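Local coordinates for Ton_1535 (Thermococcus onnurineus, PDB 3ZPJ), which is of unknown function but folds as an alpha-solenoid of stacked helices interrupted by a left-handed helical turn, at residues A[28-40]-A[53-67]. Numbering follows the deposited sequence.
Sequences DPIEQVQVLTKIV and IPSIMEDAMYIAKKL
An antiparallel helix pair near the N-terminal end of the alpha-solenoid joins residues 28-40 to 53-67 through interlocking aliphatic side chains, the two axes 9.2 Å apart and 163° between their directions. Two knobs-into-holes contacts interlock the helices, L36 near the middle and I63 nearer the P29 end. L36 drops among I56, D59, A60 and I63, its CD1 branch coming within 3.8 Å of A60 CA, over a residue whose side chain is a single methyl. In return I63 enters the hole formed by P29, Q32, V33 and L36 and divides its branches: CG2 lies anti to the backbone N and rests 3.7 Å from V33 CG2, while CD1 reaches L36 CD1 and comes within 3.2 Å of Q32 OE1. The extended Q32 chain crosses I63 at about a right angle, and its NE2 is tied to the carbonyl of I26, which anchors the amide beside the isoleucine. Toward the C-terminal end of 28-40, V40 forks over helix 53-66. Its CG2 slides past I56, 3.6 Å from I56 CG2, and its CG1 takes the methyl of M57, with CE 3.5 Å away; the bend of the methionine at chi2 (-55°) brings that methyl back to the valine. At the other end L67 CD2 closes on the P29 ring, 3.6 Å from CB. The flanks are covered by L20 of helix 16-22, against L36, I39 and I56, and by T83 of helix 70-86, against T37 and M57. T37 OG1 also donates to V33 O, 2.7 Å away, so this buried hydroxyl finds its acceptor one turn back in its own helix. No hydrogen bond links the two segments: cohesion here rests on shape fit and the packing of mainly apolar side chains, which together bury 689 Å² of surface counted over both sides.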
ATOM      1  N   ASP A  28       0.969 -27.956  15.193  1.00 59.92           N
ATOM      2  CA  ASP A  28       1.895 -26.857  15.352  1.00 51.01           C
ATOM      3  C   ASP A  28       1.356 -25.760  16.274  1.00 48.25           C
ATOM      4  O   ASP A  28       0.224 -25.314  16.106  1.00 53.84           O
ATOM      5  CB  ASP A  28       2.195 -26.273  13.988  1.00 48.54           C
ATOM      6  CG  ASP A  28       3.399 -25.386  13.999  1.00 56.62           C
ATOM      7  OD1 ASP A  28       4.467 -25.848  14.459  1.00 64.75           O
ATOM      8  OD2 ASP A  28       3.275 -24.235  13.542  1.00 54.54           O
ATOM      9  N   PRO A  29       2.166 -25.344  17.260  1.00 44.56           N
ATOM     10  CA  PRO A  29       1.949 -24.235  18.206  1.00 46.06           C
ATOM     11  C   PRO A  29       1.738 -22.897  17.529  1.00 48.46           C
ATOM     12  O   PRO A  29       0.797 -22.163  17.855  1.00 47.49           O
ATOM     13  CB  PRO A  29       3.263 -24.196  18.990  1.00 44.40           C
ATOM     14  CG  PRO A  29       3.666 -25.622  19.039  1.00 47.25           C
ATOM     15  CD  PRO A  29       3.281 -26.205  17.691  1.00 42.64           C
ATOM     16  N   ILE A  30       2.630 -22.566  16.607  1.00 46.52           N
ATOM     17  CA  ILE A  30       2.467 -21.355  15.832  1.00 45.55           C
ATOM     18  C   ILE A  30       1.117 -21.359  15.115  1.00 44.93           C
ATOM     19  O   ILE A  30       0.417 -20.348  15.084  1.00 46.76           O
ATOM     20  CB  ILE A  30       3.627 -21.167  14.856  1.00 44.42           C
ATOM     21  CG1 ILE A  30       4.835 -20.627  15.616  1.00 34.24           C
ATOM     22  CG2 ILE A  30       3.251 -20.198  13.739  1.00 35.82           C
ATOM     23  CD1 ILE A  30       6.100 -20.706  14.835  1.00 44.42           C
ATOM     24  N   GLU A  31       0.730 -22.512  14.588  1.00 45.62           N
ATOM     25  CA  GLU A  31      -0.566 -22.646  13.947  1.00 49.25           C
ATOM     26  C   GLU A  31      -1.706 -22.463  14.962  1.00 45.44           C
ATOM     27  O   GLU A  31      -2.705 -21.813  14.672  1.00 44.57           O
ATOM     28  CB  GLU A  31      -0.664 -23.992  13.234  1.00 63.71           C
ATOM     29  CG  GLU A  31      -1.837 -24.104  12.281  1.00 74.31           C
ATOM     30  CD  GLU A  31      -1.708 -23.185  11.084  1.00 71.03           C
ATOM     31  OE1 GLU A  31      -0.585 -22.699  10.819  1.00 57.16           O
ATOM     32  OE2 GLU A  31      -2.736 -22.953  10.412  1.00 75.24           O
ATOM     33  N   GLN A  32      -1.543 -23.009  16.163  1.00 37.72           N
ATOM     34  CA  GLN A  32      -2.523 -22.778  17.229  1.00 40.01           C
ATOM     35  C   GLN A  32      -2.687 -21.289  17.529  1.00 40.72           C
ATOM     36  O   GLN A  32      -3.779 -20.832  17.825  1.00 49.43           O
ATOM     37  CB  GLN A  32      -2.130 -23.526  18.506  1.00 31.24           C
ATOM     38  CG  GLN A  32      -2.162 -25.032  18.366  1.00 37.25           C
ATOM     39  CD  GLN A  32      -1.794 -25.728  19.651  1.00 44.70           C
ATOM     40  OE1 GLN A  32      -1.222 -25.115  20.544  1.00 54.47           O
ATOM     41  NE2 GLN A  32      -2.120 -27.012  19.757  1.00 39.70           N
ATOM     42  N   VAL A  33      -1.594 -20.537  17.433  1.00 35.72           N
ATOM     43  CA  VAL A  33      -1.596 -19.136  17.798  1.00 35.16           C
ATOM     44  C   VAL A  33      -2.243 -18.299  16.704  1.00 40.04           C
ATOM     45  O   VAL A  33      -3.010 -17.380  17.000  1.00 42.90           O
ATOM     46  CB  VAL A  33      -0.162 -18.642  18.100  1.00 37.89           C
ATOM     47  CG1 VAL A  33      -0.143 -17.151  18.371  1.00 47.68           C
ATOM     48  CG2 VAL A  33       0.383 -19.377  19.281  1.00 41.40           C
ATOM     49  N   GLN A  34      -1.902 -18.619  15.453  1.00 35.46           N
ATOM     50  CA  GLN A  34      -2.596 -18.124  14.268  1.00 47.78           C
ATOM     51  C   GLN A  34      -4.104 -18.288  14.391  1.00 48.30           C
ATOM     52  O   GLN A  34      -4.867 -17.357  14.154  1.00 44.04           O
ATOM     53  CB  GLN A  34      -2.157 -18.910  13.026  1.00 50.67           C
ATOM     54  CG  GLN A  34      -0.734 -18.681  12.583  1.00 68.25           C
ATOM     55  CD  GLN A  34      -0.580 -17.403  11.795  1.00 77.68           C
ATOM     56  OE1 GLN A  34      -1.436 -16.514  11.864  1.00 80.81           O
ATOM     57  NE2 GLN A  34       0.510 -17.301  11.030  1.00 73.60           N
ATOM     58  N   VAL A  35      -4.537 -19.490  14.731  1.00 45.69           N
ATOM     59  CA  VAL A  35      -5.957 -19.747  14.791  1.00 42.91           C
ATOM     60  C   VAL A  35      -6.565 -18.924  15.913  1.00 46.29           C
ATOM     61  O   VAL A  35      -7.549 -18.204  15.704  1.00 43.60           O
ATOM     62  CB  VAL A  35      -6.242 -21.238  14.983  1.00 49.07           C
ATOM     63  CG1 VAL A  35      -7.716 -21.471  15.259  1.00 46.67           C
ATOM     64  CG2 VAL A  35      -5.811 -21.995  13.748  1.00 52.47           C
ATOM     65  N   LEU A  36      -5.965 -19.015  17.098  1.00 44.01           N
ATOM     66  CA  LEU A  36      -6.512 -18.336  18.266  1.00 41.91           C
ATOM     67  C   LEU A  36      -6.683 -16.853  17.972  1.00 47.33           C
ATOM     68  O   LEU A  36      -7.757 -16.287  18.191  1.00 50.43           O
ATOM     69  CB  LEU A  36      -5.635 -18.560  19.496  1.00 37.85           C
ATOM     70  CG  LEU A  36      -5.644 -19.985  20.059  1.00 39.32           C
ATOM     71  CD1 LEU A  36      -4.478 -20.201  21.012  1.00 50.33           C
ATOM     72  CD2 LEU A  36      -6.954 -20.281  20.761  1.00 46.44           C
ATOM     73  N   THR A  37      -5.643 -16.238  17.419  1.00 48.92           N
ATOM     74  CA  THR A  37      -5.676 -14.800  17.188  1.00 53.57           C
ATOM     75  C   THR A  37      -6.652 -14.371  16.086  1.00 54.17           C
ATOM     76  O   THR A  37      -7.193 -13.272  16.136  1.00 55.20           O
ATOM     77  CB  THR A  37      -4.263 -14.211  16.949  1.00 44.21           C
ATOM     78  OG1 THR A  37      -3.596 -14.944  15.929  1.00 36.97           O
ATOM     79  CG2 THR A  37      -3.436 -14.283  18.217  1.00 48.27           C
ATOM     80  N   LYS A  38      -6.879 -15.247  15.111  1.00 59.04           N
ATOM     81  CA  LYS A  38      -7.786 -14.978  13.996  1.00 55.70           C
ATOM     82  C   LYS A  38      -9.237 -15.033  14.456  1.00 52.86           C
ATOM     83  O   LYS A  38     -10.108 -14.368  13.902  1.00 56.96           O
ATOM     84  CB  LYS A  38      -7.558 -16.005  12.888  1.00 62.54           C
ATOM     85  CG  LYS A  38      -8.046 -15.594  11.507  1.00 68.59           C
ATOM     86  CD  LYS A  38      -7.515 -16.568  10.453  1.00 76.19           C
ATOM     87  CE  LYS A  38      -5.990 -16.679  10.537  1.00 78.35           C
ATOM     88  NZ  LYS A  38      -5.429 -17.752   9.674  1.00 78.67           N
ATOM     89  N   ILE A  39      -9.495 -15.858  15.461  1.00 48.35           N
ATOM     90  CA  ILE A  39     -10.788 -15.866  16.118  1.00 38.60           C
ATOM     91  C   ILE A  39     -11.057 -14.550  16.848  1.00 48.64           C
ATOM     92  O   ILE A  39     -12.132 -13.967  16.726  1.00 55.12           O
ATOM     93  CB  ILE A  39     -10.863 -17.004  17.118  1.00 37.60           C
ATOM     94  CG1 ILE A  39     -10.864 -18.338  16.372  1.00 40.42           C
ATOM     95  CG2 ILE A  39     -12.095 -16.846  18.008  1.00 45.41           C
ATOM     96  CD1 ILE A  39     -11.219 -19.506  17.241  1.00 42.31           C
ATOM     97  N   VAL A  40     -10.075 -14.096  17.617  1.00 56.07           N
ATOM     98  CA  VAL A  40     -10.171 -12.828  18.332  1.00 54.36           C
ATOM     99  C   VAL A  40     -10.414 -11.672  17.376  1.00 54.04           C
ATOM    100  O   VAL A  40     -11.278 -10.833  17.610  1.00 60.21           O
ATOM    101  CB  VAL A  40      -8.884 -12.535  19.134  1.00 51.61           C
ATOM    102  CG1 VAL A  40      -8.768 -11.037  19.451  1.00 46.08           C
ATOM    103  CG2 VAL A  40      -8.857 -13.365  20.414  1.00 51.44           C
ATOM    104  N   ILE A  53     -12.526 -12.523  24.211  1.00 60.34           N
ATOM    105  CA  ILE A  53     -11.197 -12.048  23.798  1.00 63.24           C
ATOM    106  C   ILE A  53     -10.050 -12.161  24.830  1.00 66.99           C
ATOM    107  O   ILE A  53      -8.946 -12.609  24.480  1.00 61.90           O
ATOM    108  CB  ILE A  53     -11.278 -10.621  23.187  1.00 56.40           C
ATOM    109  CG1 ILE A  53     -12.118 -10.666  21.900  1.00 56.09           C
ATOM    110  CG2 ILE A  53      -9.877 -10.039  22.924  1.00 56.25           C
ATOM    111  CD1 ILE A  53     -12.183  -9.358  21.124  1.00 54.63           C
ATOM    112  N   PRO A  54     -10.298 -11.765  26.095  1.00 63.11           N
ATOM    113  CA  PRO A  54      -9.212 -11.867  27.071  1.00 58.47           C
ATOM    114  C   PRO A  54      -8.777 -13.307  27.312  1.00 56.25           C
ATOM    115  O   PRO A  54      -7.573 -13.567  27.393  1.00 52.26           O
ATOM    116  CB  PRO A  54      -9.842 -11.285  28.347  1.00 62.85           C
ATOM    117  CG  PRO A  54     -10.881 -10.350  27.851  1.00 57.89           C
ATOM    118  CD  PRO A  54     -11.470 -11.084  26.674  1.00 66.32           C
ATOM    119  N   SER A  55      -9.740 -14.218  27.430  1.00 53.18           N
ATOM    120  CA  SER A  55      -9.428 -15.621  27.684  1.00 56.00           C
ATOM    121  C   SER A  55      -8.646 -16.279  26.537  1.00 59.24           C
ATOM    122  O   SER A  55      -7.757 -17.105  26.765  1.00 64.07           O
ATOM    123  CB  SER A  55     -10.701 -16.408  27.957  1.00 49.88           C
ATOM    124  OG  SER A  55     -10.390 -17.775  28.143  1.00 55.71           O
ATOM    125  N   ILE A  56      -8.989 -15.917  25.309  1.00 45.87           N
ATOM    126  CA  ILE A  56      -8.314 -16.463  24.150  1.00 52.40           C
ATOM    127  C   ILE A  56      -6.879 -15.942  24.037  1.00 54.10           C
ATOM    128  O   ILE A  56      -5.951 -16.710  23.758  1.00 50.37           O
ATOM    129  CB  ILE A  56      -9.048 -16.101  22.854  1.00 52.76           C
ATOM    130  CG1 ILE A  56     -10.495 -16.586  22.894  1.00 59.09           C
ATOM    131  CG2 ILE A  56      -8.329 -16.701  21.666  1.00 44.10           C
ATOM    132  CD1 ILE A  56     -11.294 -16.180  21.667  1.00 60.71           C
ATOM    133  N   MET A  57      -6.706 -14.635  24.227  1.00 51.27           N
ATOM    134  CA  MET A  57      -5.373 -14.033  24.182  1.00 51.62           C
ATOM    135  C   MET A  57      -4.458 -14.651  25.250  1.00 54.00           C
ATOM    136  O   MET A  57      -3.282 -14.925  24.990  1.00 55.94           O
ATOM    137  CB  MET A  57      -5.449 -12.513  24.337  1.00 42.50           C
ATOM    138  CG  MET A  57      -5.976 -11.780  23.108  1.00 40.70           C
ATOM    139  SD  MET A  57      -5.097 -12.097  21.575  1.00 39.34           S
ATOM    140  CE  MET A  57      -5.504 -10.608  20.717  1.00 77.72           C
ATOM    141  N   GLU A  58      -5.006 -14.887  26.440  1.00 50.17           N
ATOM    142  CA  GLU A  58      -4.290 -15.633  27.478  1.00 52.04           C
ATOM    143  C   GLU A  58      -3.821 -17.005  26.986  1.00 44.99           C
ATOM    144  O   GLU A  58      -2.722 -17.442  27.316  1.00 51.55           O
ATOM    145  CB  GLU A  58      -5.156 -15.827  28.726  1.00 54.65           C
ATOM    146  CG  GLU A  58      -5.327 -14.612  29.619  1.00 68.22           C
ATOM    147  CD  GLU A  58      -6.240 -14.913  30.814  1.00 89.03           C
ATOM    148  OE1 GLU A  58      -6.999 -15.910  30.756  1.00 90.51           O
ATOM    149  OE2 GLU A  58      -6.194 -14.164  31.814  1.00 97.30           O
ATOM    150  N   ASP A  59      -4.662 -17.697  26.224  1.00 42.86           N
ATOM    151  CA  ASP A  59      -4.305 -19.030  25.743  1.00 45.80           C
ATOM    152  C   ASP A  59      -3.186 -18.955  24.720  1.00 44.54           C
ATOM    153  O   ASP A  59      -2.246 -19.760  24.739  1.00 42.55           O
ATOM    154  CB  ASP A  59      -5.510 -19.720  25.128  1.00 50.15           C
ATOM    155  CG  ASP A  59      -6.532 -20.097  26.151  1.00 60.47           C
ATOM    156  OD1 ASP A  59      -6.193 -20.114  27.357  1.00 62.80           O
ATOM    157  OD2 ASP A  59      -7.673 -20.380  25.744  1.00 67.87           O
ATOM    158  N   ALA A  60      -3.300 -17.968  23.839  1.00 37.79           N
ATOM    159  CA  ALA A  60      -2.291 -17.705  22.833  1.00 40.01           C
ATOM    160  C   ALA A  60      -0.989 -17.297  23.511  1.00 43.80           C
ATOM    161  O   ALA A  60       0.074 -17.826  23.182  1.00 49.91           O
ATOM    162  CB  ALA A  60      -2.774 -16.625  21.852  1.00 34.82           C
ATOM    163  N   MET A  61      -1.078 -16.381  24.474  1.00 41.88           N
ATOM    164  CA  MET A  61       0.100 -15.947  25.227  1.00 44.61           C
ATOM    165  C   MET A  61       0.750 -17.126  25.940  1.00 42.30           C
ATOM    166  O   MET A  61       1.964 -17.206  26.040  1.00 49.13           O
ATOM    167  CB  MET A  61      -0.256 -14.854  26.243  1.00 48.96           C
ATOM    168  CG  MET A  61      -0.488 -13.471  25.636  1.00 42.94           C
ATOM    169  SD  MET A  61      -1.236 -12.292  26.786  1.00 37.81           S
ATOM    170  CE  MET A  61      -1.293 -10.881  25.722  1.00 36.14           C
ATOM    171  N   TYR A  62      -0.062 -18.043  26.440  1.00 44.75           N
ATOM    172  CA  TYR A  62       0.460 -19.203  27.165  1.00 44.19           C
ATOM    173  C   TYR A  62       1.223 -20.128  26.222  1.00 44.53           C
ATOM    174  O   TYR A  62       2.285 -20.637  26.562  1.00 44.46           O
ATOM    175  CB  TYR A  62      -0.687 -19.958  27.830  1.00 47.36           C
ATOM    176  CG  TYR A  62      -0.323 -21.304  28.424  1.00 52.44           C
ATOM    177  CD1 TYR A  62       0.607 -21.408  29.448  1.00 46.03           C
ATOM    178  CD2 TYR A  62      -0.946 -22.465  27.988  1.00 62.61           C
ATOM    179  CE1 TYR A  62       0.927 -22.637  30.006  1.00 45.43           C
ATOM    180  CE2 TYR A  62      -0.641 -23.697  28.543  1.00 65.95           C
ATOM    181  CZ  TYR A  62       0.297 -23.777  29.551  1.00 61.18           C
ATOM    182  OH  TYR A  62       0.614 -24.999  30.102  1.00 67.07           O
ATOM    183  N   ILE A  63       0.671 -20.338  25.033  1.00 40.31           N
ATOM    184  CA  ILE A  63       1.324 -21.178  24.041  1.00 43.08           C
ATOM    185  C   ILE A  63       2.685 -20.597  23.631  1.00 44.69           C
ATOM    186  O   ILE A  63       3.679 -21.320  23.537  1.00 49.16           O
ATOM    187  CB  ILE A  63       0.410 -21.404  22.831  1.00 44.75           C
ATOM    188  CG1 ILE A  63      -0.805 -22.228  23.266  1.00 42.98           C
ATOM    189  CG2 ILE A  63       1.160 -22.098  21.711  1.00 38.09           C
ATOM    190  CD1 ILE A  63      -1.837 -22.442  22.201  1.00 46.01           C
ATOM    191  N   ALA A  64       2.737 -19.282  23.449  1.00 45.60           N
ATOM    192  CA  ALA A  64       3.983 -18.610  23.080  1.00 37.87           C
ATOM    193  C   ALA A  64       5.022 -18.708  24.199  1.00 46.55           C
ATOM    194  O   ALA A  64       6.222 -18.832  23.945  1.00 49.29           O
ATOM    195  CB  ALA A  64       3.720 -17.157  22.733  1.00 34.68           C
ATOM    196  N   LYS A  65       4.552 -18.651  25.439  1.00 43.44           N
ATOM    197  CA  LYS A  65       5.441 -18.704  26.586  1.00 42.47           C
ATOM    198  C   LYS A  65       6.120 -20.081  26.684  1.00 44.12           C
ATOM    199  O   LYS A  65       7.280 -20.179  27.082  1.00 49.05           O
ATOM    200  CB  LYS A  65       4.681 -18.329  27.870  1.00 40.04           C
ATOM    201  CG  LYS A  65       5.258 -18.922  29.164  1.00 52.50           C
ATOM    202  CD  LYS A  65       6.119 -17.946  29.956  1.00 58.86           C
ATOM    203  CE  LYS A  65       5.324 -17.175  31.008  1.00 63.01           C
ATOM    204  NZ  LYS A  65       4.711 -15.947  30.418  1.00 61.50           N
ATOM    205  N   LYS A  66       5.426 -21.141  26.285  1.00 43.60           N
ATOM    206  CA  LYS A  66       6.000 -22.481  26.416  1.00 47.11           C
ATOM    207  C   LYS A  66       6.966 -22.870  25.292  1.00 55.26           C
ATOM    208  O   LYS A  66       7.636 -23.894  25.379  1.00 57.15           O
ATOM    209  CB  LYS A  66       4.902 -23.536  26.543  1.00 43.45           C
ATOM    210  CG  LYS A  66       4.158 -23.501  27.873  1.00 51.90           C
ATOM    211  CD  LYS A  66       3.304 -24.758  28.053  1.00 56.71           C
ATOM    212  CE  LYS A  66       4.112 -25.905  28.659  1.00 65.75           C
ATOM    213  NZ  LYS A  66       4.605 -25.617  30.049  1.00 65.98           N
ATOM    214  N   LEU A  67       7.062 -22.038  24.263  1.00 53.64           N
ATOM    215  CA  LEU A  67       7.696 -22.440  23.009  1.00 55.09           C
ATOM    216  C   LEU A  67       9.155 -22.940  23.031  1.00 63.49           C
ATOM    217  O   LEU A  67       9.472 -23.934  22.363  1.00 69.14           O
ATOM    218  CB  LEU A  67       7.526 -21.345  21.962  1.00 54.79           C
ATOM    219  CG  LEU A  67       6.275 -21.517  21.101  1.00 51.20           C
ATOM    220  CD1 LEU A  67       6.216 -20.451  20.022  1.00 47.74           C
ATOM    221  CD2 LEU A  67       6.268 -22.899  20.484  1.00 48.93           C
TER